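PDB 2CYB: tyrosine--tRNA ligase from Archaeoglobus fulgidus, which probably activates tyrosine with ATP to form tyrosyl-AMP and then transfers the tyrosyl group to the acceptor end of its cognate tRNA. Local coordinates for residues A[14-18]-A[178-182]; A[35-39]-A[52-56]; A[18-22]-A[185-189]. All coordinates share one frame; numbering follows the deposited sequence.

Contact 1: residues A[14-18]-A[178-182]; sequences AEEVV and IDQRK. With TYR (tyrosine), chain C.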
loop_
_atom_site.group_PDB
_atom_site.type_symbol
_atom_site.label_atom_id
_atom_site.label_comp_id
_atom_site.label_asym_id
_atom_site.label_seq_id
_atom_site.Cartn_x
_atom_site.Cartn_y
_atom_site.Cartn_z
ATOM N N ALA A 14 3.299 -32.570 -5.844
ATOM C CA ALA A 14 2.673 -31.263 -5.979
ATOM C C ALA A 14 1.201 -31.483 -5.687
ATOM O O ALA A 14 0.630 -32.498 -6.080
ATOM C CB ALA A 14 2.848 -30.718 -7.392
ATOM N N GLU A 15 0.579 -30.544 -4.991
ATOM C CA GLU A 15 -0.835 -30.680 -4.686
ATOM C C GLU A 15 -1.690 -30.177 -5.842
ATOM O O GLU A 15 -2.782 -30.689 -6.096
ATOM C CB GLU A 15 -1.182 -29.904 -3.414
ATOM C CG GLU A 15 -2.666 -29.917 -3.081
ATOM C CD GLU A 15 -2.976 -29.289 -1.739
ATOM O OE1 GLU A 15 -4.173 -29.089 -1.442
ATOM O OE2 GLU A 15 -2.026 -29.000 -0.981
ATOM N N GLU A 16 -1.186 -29.179 -6.554
ATOM C CA GLU A 16 -1.931 -28.605 -7.661
ATOM C C GLU A 16 -1.012 -27.933 -8.663
ATOM O O GLU A 16 0.061 -27.443 -8.310
ATOM C CB GLU A 16 -2.932 -27.579 -7.121
ATOM C CG GLU A 16 -3.647 -26.763 -8.184
ATOM C CD GLU A 16 -4.462 -25.623 -7.595
ATOM O OE1 GLU A 16 -3.873 -24.752 -6.914
ATOM O OE2 GLU A 16 -5.691 -25.597 -7.816
ATOM N N VAL A 17 -1.433 -27.938 -9.924
ATOM C CA VAL A 17 -0.681 -27.285 -10.984
ATOM C C VAL A 17 -1.691 -26.460 -11.774
ATOM O O VAL A 17 -2.719 -26.975 -12.220
ATOM C CB VAL A 17 0.005 -28.291 -11.925
ATOM C CG1 VAL A 17 0.710 -27.537 -13.044
ATOM C CG2 VAL A 17 1.005 -29.139 -11.146
ATOM N N VAL A 18 -1.405 -25.173 -11.920
ATOM C CA VAL A 18 -2.281 -24.262 -12.641
ATOM C C VAL A 18 -1.549 -23.656 -13.837
ATOM O O VAL A 18 -0.831 -22.674 -13.686
ATOM C CB VAL A 18 -2.750 -23.117 -11.723
ATOM C CG1 VAL A 18 -3.710 -22.209 -12.468
ATOM C CG2 VAL A 18 -3.401 -23.691 -10.470
ATOM N N ILE A 178 0.430 -24.226 -1.148
ATOM C CA ILE A 178 -0.940 -23.992 -1.572
ATOM C C ILE A 178 -1.546 -22.775 -0.857
ATOM O O ILE A 178 -2.572 -22.245 -1.281
ATOM C CB ILE A 178 -1.806 -25.257 -1.312
ATOM C CG1 ILE A 178 -3.183 -25.098 -1.951
ATOM C CG2 ILE A 178 -1.942 -25.497 0.169
ATOM C CD1 ILE A 178 -3.188 -25.322 -3.442
ATOM N N ASP A 179 -0.918 -22.323 0.228
ATOM C CA ASP A 179 -1.443 -21.147 0.910
ATOM C C ASP A 179 -1.132 -19.863 0.133
ATOM O O ASP A 179 -1.590 -18.785 0.501
ATOM C CB ASP A 179 -0.931 -21.055 2.354
ATOM C CG ASP A 179 0.574 -21.171 2.471
ATOM O OD1 ASP A 179 1.275 -21.383 1.456
ATOM O OD2 ASP A 179 1.059 -21.057 3.618
ATOM N N GLN A 180 -0.375 -19.992 -0.951
ATOM C CA GLN A 180 -0.042 -18.837 -1.796
ATOM C C GLN A 180 -1.026 -18.801 -2.970
ATOM O O GLN A 180 -0.944 -17.925 -3.834
ATOM C CB GLN A 180 1.372 -18.961 -2.383
ATOM C CG GLN A 180 2.492 -19.222 -1.382
ATOM C CD GLN A 180 2.564 -18.159 -0.310
ATOM O OE1 GLN A 180 2.678 -16.969 -0.607
ATOM N NE2 GLN A 180 2.497 -18.582 0.948
ATOM N N ARG A 181 -1.963 -19.747 -2.996
ATOM C CA ARG A 181 -2.904 -19.851 -4.112
ATOM C C ARG A 181 -3.660 -18.587 -4.490
ATOM O O ARG A 181 -3.711 -18.226 -5.667
ATOM C CB ARG A 181 -3.910 -20.987 -3.866
ATOM C CG ARG A 181 -4.662 -21.399 -5.129
ATOM C CD ARG A 181 -5.649 -22.549 -4.899
ATOM N NE ARG A 181 -6.136 -23.078 -6.174
ATOM C CZ ARG A 181 -6.811 -22.370 -7.075
ATOM N NH1 ARG A 181 -7.096 -21.094 -6.849
ATOM N NH2 ARG A 181 -7.185 -22.933 -8.215
ATOM N N LYS A 182 -4.246 -17.909 -3.511
ATOM C CA LYS A 182 -4.996 -16.700 -3.810
ATOM C C LYS A 182 -4.115 -15.595 -4.370
ATOM O O LYS A 182 -4.541 -14.855 -5.254
ATOM C CB LYS A 182 -5.752 -16.205 -2.573
ATOM C CG LYS A 182 -6.882 -17.141 -2.156
ATOM C CD LYS A 182 -7.992 -16.394 -1.439
ATOM C CE LYS A 182 -9.145 -17.327 -1.086
ATOM N NZ LYS A 182 -10.234 -16.636 -0.334
HETATM N N TYR C . 4.384 -15.137 0.450
HETATM C CA TYR C . 5.483 -16.122 0.604
HETATM C C TYR C . 5.361 -16.879 1.924
HETATM O O TYR C . 6.220 -17.738 2.182
HETATM C CB TYR C . 6.831 -15.399 0.516
HETATM C CG TYR C . 7.024 -14.747 -0.833
HETATM C CD1 TYR C . 7.279 -13.380 -0.949
HETATM C CD2 TYR C . 6.946 -15.512 -2.003
HETATM C CE1 TYR C . 7.457 -12.787 -2.211
HETATM C CE2 TYR C . 7.118 -14.940 -3.251
HETATM C CZ TYR C . 7.376 -13.579 -3.352
HETATM O OH TYR C . 7.565 -13.030 -4.596
HETATM O OXT TYR C . 4.399 -16.615 2.674
#

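Contact 2: residues A[35-39]-A[52-56]; sequences AYVGY and TVQKL. With TYR (tyrosine), chain C.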
loop_
_atom_site.group_PDB
_atom_site.type_symbol
_atom_site.label_atom_id
_atom_site.label_comp_id
_atom_site.label_asym_id
_atom_site.label_seq_id
_atom_site.Cartn_x
_atom_site.Cartn_y
_atom_site.Cartn_z
ATOM N N ALA A 35 11.679 -20.879 -13.082
ATOM C CA ALA A 35 10.804 -21.054 -11.930
ATOM C C ALA A 35 11.464 -20.414 -10.715
ATOM O O ALA A 35 12.682 -20.230 -10.679
ATOM C CB ALA A 35 10.565 -22.536 -11.667
ATOM N N TYR A 36 10.656 -20.061 -9.721
ATOM C CA TYR A 36 11.192 -19.469 -8.505
ATOM C C TYR A 36 10.284 -19.761 -7.329
ATOM O O TYR A 36 9.169 -20.249 -7.488
ATOM C CB TYR A 36 11.317 -17.930 -8.630
ATOM C CG TYR A 36 10.138 -17.118 -8.077
ATOM C CD1 TYR A 36 10.347 -16.095 -7.142
ATOM C CD2 TYR A 36 8.829 -17.351 -8.509
ATOM C CE1 TYR A 36 9.284 -15.324 -6.655
ATOM C CE2 TYR A 36 7.757 -16.591 -8.030
ATOM C CZ TYR A 36 7.994 -15.578 -7.106
ATOM O OH TYR A 36 6.941 -14.814 -6.656
ATOM N N VAL A 37 10.802 -19.451 -6.152
ATOM C CA VAL A 37 10.060 -19.540 -4.910
ATOM C C VAL A 37 10.599 -18.340 -4.159
ATOM O O VAL A 37 11.788 -18.007 -4.258
ATOM C CB VAL A 37 10.350 -20.809 -4.069
ATOM C CG1 VAL A 37 9.542 -20.727 -2.757
ATOM C CG2 VAL A 37 9.950 -22.069 -4.830
ATOM N N GLY A 38 9.720 -17.668 -3.433
ATOM C CA GLY A 38 10.155 -16.527 -2.659
ATOM C C GLY A 38 10.048 -16.890 -1.201
ATOM O O GLY A 38 9.148 -17.636 -0.814
ATOM N N TYR A 39 10.972 -16.381 -0.393
ATOM C CA TYR A 39 10.961 -16.653 1.040
ATOM C C TYR A 39 11.193 -15.400 1.873
ATOM O O TYR A 39 12.116 -14.635 1.599
ATOM C CB TYR A 39 12.069 -17.639 1.423
ATOM C CG TYR A 39 12.027 -18.984 0.738
ATOM C CD1 TYR A 39 12.774 -19.220 -0.422
ATOM C CD2 TYR A 39 11.285 -20.039 1.273
ATOM C CE1 TYR A 39 12.791 -20.474 -1.028
ATOM C CE2 TYR A 39 11.294 -21.304 0.668
ATOM C CZ TYR A 39 12.053 -21.509 -0.480
ATOM O OH TYR A 39 12.083 -22.747 -1.085
ATOM N N THR A 52 9.489 -26.784 -0.453
ATOM C CA THR A 52 9.596 -26.032 -1.696
ATOM C C THR A 52 11.008 -26.067 -2.253
ATOM O O THR A 52 11.207 -25.951 -3.462
ATOM C CB THR A 52 9.129 -24.560 -1.516
ATOM O OG1 THR A 52 9.799 -23.963 -0.399
ATOM C CG2 THR A 52 7.619 -24.506 -1.298
ATOM N N VAL A 53 11.995 -26.232 -1.381
ATOM C CA VAL A 53 13.373 -26.308 -1.845
ATOM C C VAL A 53 13.536 -27.574 -2.682
ATOM O O VAL A 53 14.142 -27.548 -3.758
ATOM C CB VAL A 53 14.363 -26.336 -0.667
ATOM C CG1 VAL A 53 15.727 -26.819 -1.137
ATOM C CG2 VAL A 53 14.487 -24.937 -0.068
ATOM N N GLN A 54 12.979 -28.677 -2.192
ATOM C CA GLN A 54 13.066 -29.949 -2.905
ATOM C C GLN A 54 12.400 -29.834 -4.270
ATOM O O GLN A 54 12.890 -30.391 -5.250
ATOM C CB GLN A 54 12.411 -31.077 -2.089
ATOM C CG GLN A 54 12.364 -32.437 -2.808
ATOM C CD GLN A 54 13.741 -33.013 -3.095
ATOM O OE1 GLN A 54 14.042 -33.399 -4.225
ATOM N NE2 GLN A 54 14.581 -33.083 -2.070
ATOM N N LYS A 55 11.293 -29.100 -4.343
ATOM C CA LYS A 55 10.607 -28.937 -5.614
ATOM C C LYS A 55 11.481 -28.139 -6.581
ATOM O O LYS A 55 11.494 -28.414 -7.780
ATOM C CB LYS A 55 9.249 -28.258 -5.411
ATOM C CG LYS A 55 8.441 -28.078 -6.689
ATOM C CD LYS A 55 8.422 -29.348 -7.547
ATOM C CE LYS A 55 7.814 -30.542 -6.818
ATOM N NZ LYS A 55 7.929 -31.804 -7.620
ATOM N N LEU A 56 12.220 -27.158 -6.066
ATOM C CA LEU A 56 13.105 -26.379 -6.926
ATOM C C LEU A 56 14.213 -27.280 -7.473
ATOM O O LEU A 56 14.625 -27.126 -8.622
ATOM C CB LEU A 56 13.717 -25.193 -6.168
ATOM C CG LEU A 56 12.795 -23.986 -5.938
ATOM C CD1 LEU A 56 13.555 -22.894 -5.207
ATOM C CD2 LEU A 56 12.279 -23.457 -7.275
HETATM N N TYR C . 4.384 -15.137 0.450
HETATM C CA TYR C . 5.483 -16.122 0.604
HETATM C C TYR C . 5.361 -16.879 1.924
HETATM O O TYR C . 6.220 -17.738 2.182
HETATM C CB TYR C . 6.831 -15.399 0.516
HETATM C CG TYR C . 7.024 -14.747 -0.833
HETATM C CD1 TYR C . 7.279 -13.380 -0.949
HETATM C CD2 TYR C . 6.946 -15.512 -2.003
HETATM C CE1 TYR C . 7.457 -12.787 -2.211
HETATM C CE2 TYR C . 7.118 -14.940 -3.251
HETATM C CZ TYR C . 7.376 -13.579 -3.352
HETATM O OH TYR C . 7.565 -13.030 -4.596
HETATM O OXT TYR C . 4.399 -16.615 2.674
#

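Contact 3: residues A[18-22]-A[185-189]; sequences VTEEE and MLARE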
loop_
_atom_site.group_PDB
_atom_site.type_symbol
_atom_site.label_atom_id
_atom_site.label_comp_id
_atom_site.label_asym_id
_atom_site.label_seq_id
_atom_site.Cartn_x
_atom_site.Cartn_y
_atom_site.Cartn_z
ATOM N N VAL A 18 -1.405 -25.173 -11.920
ATOM C CA VAL A 18 -2.281 -24.262 -12.641
ATOM C C VAL A 18 -1.549 -23.656 -13.837
ATOM O O VAL A 18 -0.831 -22.674 -13.686
ATOM C CB VAL A 18 -2.750 -23.117 -11.723
ATOM C CG1 VAL A 18 -3.710 -22.209 -12.468
ATOM C CG2 VAL A 18 -3.401 -23.691 -10.470
ATOM N N THR A 19 -1.705 -24.250 -15.018
ATOM C CA THR A 19 -2.530 -25.438 -15.222
ATOM C C THR A 19 -1.631 -26.518 -15.814
ATOM O O THR A 19 -0.525 -26.225 -16.277
ATOM C CB THR A 19 -3.687 -25.161 -16.214
ATOM O OG1 THR A 19 -3.147 -24.810 -17.493
ATOM C CG2 THR A 19 -4.561 -24.019 -15.718
ATOM N N GLU A 20 -2.095 -27.763 -15.790
ATOM C CA GLU A 20 -1.323 -28.876 -16.338
ATOM C C GLU A 20 -0.926 -28.627 -17.801
ATOM O O GLU A 20 0.244 -28.751 -18.177
ATOM C CB GLU A 20 -2.138 -30.172 -16.247
ATOM C CG GLU A 20 -2.343 -30.712 -14.836
ATOM C CD GLU A 20 -1.113 -31.412 -14.286
ATOM O OE1 GLU A 20 -0.631 -32.367 -14.932
ATOM O OE2 GLU A 20 -0.630 -31.014 -13.207
ATOM N N GLU A 21 -1.910 -28.281 -18.622
ATOM C CA GLU A 21 -1.669 -28.031 -20.038
ATOM C C GLU A 21 -0.636 -26.929 -20.242
ATOM O O GLU A 21 0.282 -27.075 -21.055
ATOM C CB GLU A 21 -2.988 -27.672 -20.729
ATOM C CG GLU A 21 -4.081 -28.712 -20.491
ATOM C CD GLU A 21 -5.393 -28.377 -21.180
ATOM O OE1 GLU A 21 -5.948 -27.288 -20.917
ATOM O OE2 GLU A 21 -5.873 -29.208 -21.982
ATOM N N GLU A 22 -0.781 -25.834 -19.495
ATOM C CA GLU A 22 0.148 -24.710 -19.586
ATOM C C GLU A 22 1.560 -25.171 -19.259
ATOM O O GLU A 22 2.524 -24.773 -19.916
ATOM C CB GLU A 22 -0.267 -23.592 -18.621
ATOM C CG GLU A 22 -1.456 -22.760 -19.085
ATOM C CD GLU A 22 -1.981 -21.830 -17.999
ATOM O OE1 GLU A 22 -1.167 -21.359 -17.177
ATOM O OE2 GLU A 22 -3.204 -21.561 -17.974
ATOM N N MET A 185 -3.473 -16.493 -7.901
ATOM C CA MET A 185 -4.604 -16.263 -8.797
ATOM C C MET A 185 -4.701 -14.770 -9.099
ATOM O O MET A 185 -5.026 -14.368 -10.223
ATOM C CB MET A 185 -5.910 -16.766 -8.181
ATOM C CG MET A 185 -5.961 -18.282 -7.994
ATOM S SD MET A 185 -5.615 -19.215 -9.519
ATOM C CE MET A 185 -3.873 -19.614 -9.287
ATOM N N LEU A 186 -4.417 -13.945 -8.096
ATOM C CA LEU A 186 -4.453 -12.503 -8.288
ATOM C C LEU A 186 -3.422 -12.129 -9.357
ATOM O O LEU A 186 -3.677 -11.280 -10.208
ATOM C CB LEU A 186 -4.145 -11.792 -6.963
ATOM C CG LEU A 186 -3.932 -10.273 -6.949
ATOM C CD1 LEU A 186 -5.136 -9.562 -7.531
ATOM C CD2 LEU A 186 -3.699 -9.817 -5.518
ATOM N N ALA A 187 -2.258 -12.772 -9.312
ATOM C CA ALA A 187 -1.206 -12.511 -10.287
ATOM C C ALA A 187 -1.689 -12.892 -11.687
ATOM O O ALA A 187 -1.572 -12.107 -12.635
ATOM C CB ALA A 187 0.049 -13.307 -9.934
ATOM N N ARG A 188 -2.244 -14.095 -11.813
ATOM C CA ARG A 188 -2.744 -14.573 -13.105
ATOM C C ARG A 188 -3.801 -13.640 -13.699
ATOM O O ARG A 188 -3.862 -13.449 -14.914
ATOM C CB ARG A 188 -3.340 -15.988 -12.964
ATOM C CG ARG A 188 -2.303 -17.095 -12.747
ATOM C CD ARG A 188 -2.969 -18.452 -12.511
ATOM N NE ARG A 188 -3.785 -18.905 -13.645
ATOM C CZ ARG A 188 -3.307 -19.504 -14.735
ATOM N NH1 ARG A 188 -2.009 -19.735 -14.869
ATOM N NH2 ARG A 188 -4.138 -19.888 -15.694
ATOM N N GLU A 189 -4.621 -13.049 -12.841
ATOM C CA GLU A 189 -5.685 -12.164 -13.295
ATOM C C GLU A 189 -5.245 -10.720 -13.563
ATOM O O GLU A 189 -5.693 -10.102 -14.531
ATOM C CB GLU A 189 -6.830 -12.175 -12.277
ATOM C CG GLU A 189 -8.055 -11.383 -12.691
ATOM C CD GLU A 189 -9.176 -11.467 -11.673
ATOM O OE1 GLU A 189 -9.621 -12.592 -11.366
ATOM O OE2 GLU A 189 -9.618 -10.407 -11.180
#

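Contact 1: residues A[14-18]-A[178-182]
Glu-16 and Arg-181 both carry CG anti to the backbone N (chi1 172° and -164°), and from there each chain runs out extended, so that two long side chains cross at about a right angle and bring carboxylate to guanidinium. The salt bridge is lopsided. NE of Arg-181 lies 2.9 Å from Glu-16 OE1 and 3.0 Å from Glu-16 OE2, both weak bonds, while NH2 reaches Glu-16 OE2 at 3.1 Å in the guanidinium plane. With the two planar groups 51° apart, the arginine meets its partner twisted rather than flat. Glu-16 OE1 also accepts a hydrogen bond from ND1 of His-203, a second polar partner that holds the carboxylate in place. Ile-178 lies alongside, its CD1 3.6 Å from Glu-16 OE1 and its CG2 3.7 Å from OE2 of Glu-15. An aliphatic chain suits this place because it also packs on His-203 of strand 200-204 and on Ile-206. On the far side of the same turn Gln-180 serves the substrate: its OE1 is 2.7 Å from the amino N of the bound tyrosine and also accepts from Gln-162, while its NE2 donates to Asp-179 OD1 from above the carboxylate plane and more weakly to the ligand's carboxylate. Glu-15 and Glu-16 both face His-203 in a classic beta bulge where the chain enters edge strand 16-18 of the Rossmann-fold sheet, and the opposing turn leads from strand 173-177 into helix 181-190 beside the tyrosine pocket.

Contact 2: residues A[35-39]-A[52-56]
Tyr-39 and Thr-52 make the one hydrogen bond between strand and helix, with Tyr-39 OH 2.7 Å from Thr-52 OG1. The threonine's chi1 of 52° puts OG1 between the backbone N and carbonyl carbon, turned to the tyrosine hydroxyl. This oxygen lies at the edge of the Tyr-39 ring and is also hydrogen-bonded to the carbonyl O of His-49 in the HIGH motif. Apolar contact does the rest. CG2 of Val-37 is set 3.6 Å from CG of Leu-56, both leucine methyls flanking it, and CG2 of Val-53 lies 4.2 Å from Tyr-39 CZ. Within the strand, CG1 of Val-37 lies above one face of the Tyr-39 ring, offset toward its rim.

Ligand contacts come from the other side of the strand. The CB of Tyr-36 points away from the helix, and Tyr-36 OH lies 2.8 Å from the phenolic OH of the bound tyrosine; Gly-38, lacking a side chain, lets the ligand ring approach the backbone. A phenylalanine in place of Tyr-36 would probably leave the substrate hydroxyl without this partner.

The axes of segments 35-39 and 52-56 run nearly antiparallel (160°) within the beta-alpha-beta crossover of strand 34-39, helix 47-61 and strand 65-70, with strand 173-177 flanking strand 34-39 on its other edge.

Contact 3: residues A[18-22]-A[185-189]
The two terminal nitrogens of Arg-188 bind the two oxygens of Glu-22, one each: NH1 reaches Glu-22 OE1 at 2.9 Å and NH2 reaches Glu-22 OE2 at 3.0 Å. Each bond is nearly straight (169°), each oxygen uses its syn lone pair, and carboxylate and guanidinium are almost coplanar, 11° apart. The bidentate pair therefore fixes the rotation of both groups. NH1 of Arg-188 donates as well to the carbonyl of Pro-199, which ties the arginine to the approach to strand 200-204.

A bend at chi3 (61°) lets the arginine lay its guanidinium flat on Val-18, whose CG1 sits over the centre of one face, 3.5 Å from Arg-188 NE. The same methyl is 4.1 Å from CE of Met-185, a flexible chain that folds round to meet it. Thr-19, joined to Val-18 by a cis peptide bond, is the N-cap of helix 20-28: its OG1 accepts from Glu-22 N, so the residue that carries the carboxylate is itself held in the first turn.

A glutamate near a helix N-terminus is likely to be favoured by the helix dipole. The flat guanidinium makes its polar bonds at the edge while its face packs on the Val-18 methyl, giving a surface contact held by a charge pair and backed by apolar packing.

How the contacts relate
Contacts 1 and 3 are neighbours, with centres about 10 Å apart: they share Val-18 and lie at successive places along helix 181-190, whose Arg-181 and Arg-188 each pair with a glutamate from the chain's N-terminal region. Together they tie that region, strand 16-18 and helix 20-28, to the helix. Contact 2 lies deeper in the fold, its centre about 13 Å from that of contact 1 and 17 Å from that of contact 3, and in sequence falls inside the loops both close. Contacts 1 and 2 share the ligand, with Gln-180 at its amino and carboxylate end and Tyr-36 at its phenolic end. Contact 3 stands back, the side chain of Met-185 about 13 Å from the tyrosine.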